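Long-range contact in nucleotidyl transferase (Methanothermobacter thermautotrophicus, PDB 6PLJ), which probably transfers nucleotidyl groups and may take part in pseudomurein cell wall synthesis in this methanogen: residues A[153-158]-A[204-209]. Sequence-based numbering, arbitrary orientation. Where two conformers were deposited one is given.
Sequences VSILAR and VRLYGV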
ATOM      1  N   VAL A 153      -1.283  11.524  11.059  1.00 15.79           N
ATOM      2  CA  VAL A 153      -1.370  10.476  10.054  1.00 14.61           C
ATOM      3  C   VAL A 153      -2.107  11.079   8.879  1.00 14.10           C
ATOM      4  O   VAL A 153      -3.131  11.764   9.056  1.00 15.04           O
ATOM      5  CB  VAL A 153      -2.098   9.232  10.587  1.00 14.28           C
ATOM      6  CG1 VAL A 153      -2.187   8.152   9.512  1.00 14.18           C
ATOM      7  CG2 VAL A 153      -1.391   8.675  11.825  1.00 14.87           C
ATOM      8  N   SER A 154      -1.578  10.866   7.681  0.50 12.97           N
ATOM      9  CA  SER A 154      -2.214  11.327   6.460  0.50 12.66           C
ATOM     10  C   SER A 154      -2.598  10.095   5.673  0.50 12.41           C
ATOM     11  O   SER A 154      -1.951   9.061   5.774  0.50 11.86           O
ATOM     12  CB  SER A 154      -1.265  12.209   5.664  0.50 12.68           C
ATOM     13  OG  SER A 154      -0.114  11.475   5.308  0.50 12.94           O
ATOM     14  N   ILE A 155      -3.672  10.193   4.910  1.00 12.30           N
ATOM     15  CA  ILE A 155      -4.242   9.012   4.265  1.00 12.44           C
ATOM     16  C   ILE A 155      -5.013   9.386   3.022  1.00 12.24           C
ATOM     17  O   ILE A 155      -5.535  10.501   2.930  1.00 12.50           O
ATOM     18  CB  ILE A 155      -5.151   8.278   5.277  1.00 12.90           C
ATOM     19  CG1 ILE A 155      -5.574   6.901   4.760  1.00 12.90           C
ATOM     20  CG2 ILE A 155      -6.358   9.140   5.675  1.00 13.52           C
ATOM     21  CD1 ILE A 155      -6.075   6.019   5.869  1.00 13.13           C
ATOM     22  N   LEU A 156      -5.063   8.457   2.065  1.00 11.39           N
ATOM     23  CA  LEU A 156      -5.888   8.648   0.874  1.00 11.10           C
ATOM     24  C   LEU A 156      -7.355   8.602   1.294  1.00 11.38           C
ATOM     25  O   LEU A 156      -7.828   7.615   1.826  1.00 11.00           O
ATOM     26  CB  LEU A 156      -5.591   7.577  -0.177  1.00 10.78           C
ATOM     27  CG  LEU A 156      -6.311   7.727  -1.525  1.00 10.74           C
ATOM     28  CD1 LEU A 156      -5.891   9.016  -2.202  1.00 10.99           C
ATOM     29  CD2 LEU A 156      -6.035   6.523  -2.420  1.00 10.62           C
ATOM     30  N   ALA A 157      -8.052   9.702   1.048  1.00 11.67           N
ATOM     31  CA  ALA A 157      -9.432   9.873   1.487  1.00 12.19           C
ATOM     32  C   ALA A 157     -10.377   9.268   0.461  1.00 12.58           C
ATOM     33  O   ALA A 157     -10.052   9.141  -0.721  1.00 12.57           O
ATOM     34  CB  ALA A 157      -9.736  11.349   1.663  1.00 11.92           C
ATOM     35  N   ARG A 158     -11.555   8.897   0.938  1.00 13.31           N
ATOM     36  CA  ARG A 158     -12.624   8.386   0.084  1.00 14.35           C
ATOM     37  C   ARG A 158     -13.341   9.541  -0.615  1.00 14.77           C
ATOM     38  O   ARG A 158     -13.914   9.360  -1.688  1.00 15.01           O
ATOM     39  CB  ARG A 158     -13.579   7.543   0.936  1.00 14.15           C
ATOM     40  CG  ARG A 158     -14.774   6.941   0.235  1.00 14.51           C
ATOM     41  CD  ARG A 158     -14.398   6.004  -0.902  1.00 14.29           C
ATOM     42  NE  ARG A 158     -13.610   4.836  -0.491  1.00 14.13           N
ATOM     43  CZ  ARG A 158     -13.345   3.788  -1.284  1.00 14.26           C
ATOM     44  NH1 ARG A 158     -13.780   3.753  -2.547  1.00 15.19           N
ATOM     45  NH2 ARG A 158     -12.628   2.770  -0.830  1.00 14.70           N
ATOM     46  N   VAL A 204      -5.714  10.737  17.764  1.00 25.04           N
ATOM     47  CA  VAL A 204      -4.675  10.915  16.757  1.00 24.65           C
ATOM     48  C   VAL A 204      -5.287  11.704  15.616  1.00 23.89           C
ATOM     49  O   VAL A 204      -6.400  11.383  15.181  1.00 24.96           O
ATOM     50  CB  VAL A 204      -4.169   9.568  16.196  1.00 24.16           C
ATOM     51  CG1 VAL A 204      -3.181   9.787  15.048  1.00 23.98           C
ATOM     52  CG2 VAL A 204      -3.555   8.708  17.296  1.00 24.24           C
ATOM     53  N   ARG A 205      -4.573  12.719  15.142  1.00 23.84           N
ATOM     54  CA  ARG A 205      -5.061  13.571  14.064  1.00 24.21           C
ATOM     55  C   ARG A 205      -4.893  12.769  12.768  1.00 22.87           C
ATOM     56  O   ARG A 205      -3.808  12.271  12.497  1.00 21.13           O
ATOM     57  CB  ARG A 205      -4.301  14.905  13.955  1.00 27.29           C
ATOM     58  CG  ARG A 205      -3.834  15.593  15.245  1.00 29.54           C
ATOM     59  CD  ARG A 205      -4.788  15.522  16.425  0.50 30.51           C
ATOM     60  NE  ARG A 205      -6.067  16.188  16.205  0.50 32.75           N
ATOM     61  CZ  ARG A 205      -7.027  16.252  17.124  0.50 33.67           C
ATOM     62  NH1 ARG A 205      -6.845  15.686  18.311  0.50 34.36           N
ATOM     63  NH2 ARG A 205      -8.168  16.874  16.859  0.50 33.94           N
ATOM     64  N   LEU A 206      -5.978  12.613  12.018  1.00 20.68           N
ATOM     65  CA  LEU A 206      -5.974  11.875  10.751  1.00 19.60           C
ATOM     66  C   LEU A 206      -6.369  12.843   9.647  1.00 19.12           C
ATOM     67  O   LEU A 206      -7.495  13.352   9.663  1.00 19.96           O
ATOM     68  CB  LEU A 206      -6.943  10.703  10.829  1.00 19.79           C
ATOM     69  CG  LEU A 206      -7.048   9.793   9.603  1.00 20.50           C
ATOM     70  CD1 LEU A 206      -5.701   9.127   9.321  1.00 21.02           C
ATOM     71  CD2 LEU A 206      -8.140   8.752   9.811  1.00 20.74           C
ATOM     72  N   TYR A 207      -5.452  13.133   8.721  1.00 17.67           N
ATOM     73  CA  TYR A 207      -5.726  14.057   7.607  1.00 17.60           C
ATOM     74  C   TYR A 207      -5.980  13.304   6.309  1.00 17.22           C
ATOM     75  O   TYR A 207      -5.102  12.588   5.813  1.00 15.81           O
ATOM     76  CB  TYR A 207      -4.597  15.063   7.400  1.00 18.85           C
ATOM     77  CG  TYR A 207      -4.960  16.138   6.408  1.00 20.40           C
ATOM     78  CD1 TYR A 207      -5.747  17.224   6.795  1.00 21.78           C
ATOM     79  CD2 TYR A 207      -4.571  16.054   5.076  1.00 20.50           C
ATOM     80  CE1 TYR A 207      -6.105  18.200   5.889  1.00 22.84           C
ATOM     81  CE2 TYR A 207      -4.936  17.024   4.159  1.00 22.05           C
ATOM     82  CZ  TYR A 207      -5.703  18.101   4.581  1.00 22.78           C
ATOM     83  OH  TYR A 207      -6.064  19.081   3.692  1.00 26.36           O
ATOM     84  N   GLY A 208      -7.179  13.482   5.750  1.00 15.69           N
ATOM     85  CA  GLY A 208      -7.534  12.871   4.484  1.00 15.37           C
ATOM     86  C   GLY A 208      -7.102  13.703   3.296  1.00 15.62           C
ATOM     87  O   GLY A 208      -7.340  14.919   3.245  1.00 16.85           O
ATOM     88  N   VAL A 209      -6.456  13.052   2.335  1.00 14.30           N
ATOM     89  CA  VAL A 209      -6.014  13.666   1.105  1.00 14.81           C
ATOM     90  C   VAL A 209      -6.879  13.146  -0.043  1.00 14.68           C
ATOM     91  O   VAL A 209      -6.922  11.940  -0.310  1.00 14.02           O
ATOM     92  CB  VAL A 209      -4.529  13.355   0.864  1.00 15.30           C
ATOM     93  CG1 VAL A 209      -4.119  13.742  -0.548  1.00 15.32           C
ATOM     94  CG2 VAL A 209      -3.690  14.070   1.921  1.00 16.19           C
TER
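The methyl CD1 of L206 touches both V153 CG1 and I155 CG2, each at 3.7 Å. With CG anti to the backbone N (chi1 -179°), L206 carries CD1 back toward strand 152-157, and helix 192-201 closes over this tight face through L196, M199 and L200. V204 CG1 adds a looser touch, 3.9 Å from V153 CG2. Beneath the side chains, the backbones pair as parallel strands: V153 N to R205 O, Y207 N to V153 O (2.7 Å), I155 N to Y207 O, and V209 N to I155 O. I155 N-H makes the most bent of these bonds, at 141°. In the mixed sheet of this MobA-like alpha/beta fold, strand 152-157 lies between 174-177 and 205-210. At the far end the strands twist, and A157 N meets V209 O at 2.9 Å from above the carbonyl plane, while L156 CD1 also rests against that oxygen. On the other face helix 138-147 covers S154, L156 and V209, and S154 OG bonds to I144 O. The solvent side lies at Y207, whose ring leads away from strand 152-157 to stack on H147, and at R205, exposed at the start of its strand, which gives V153 its carbonyl but sends its guanidinium outward.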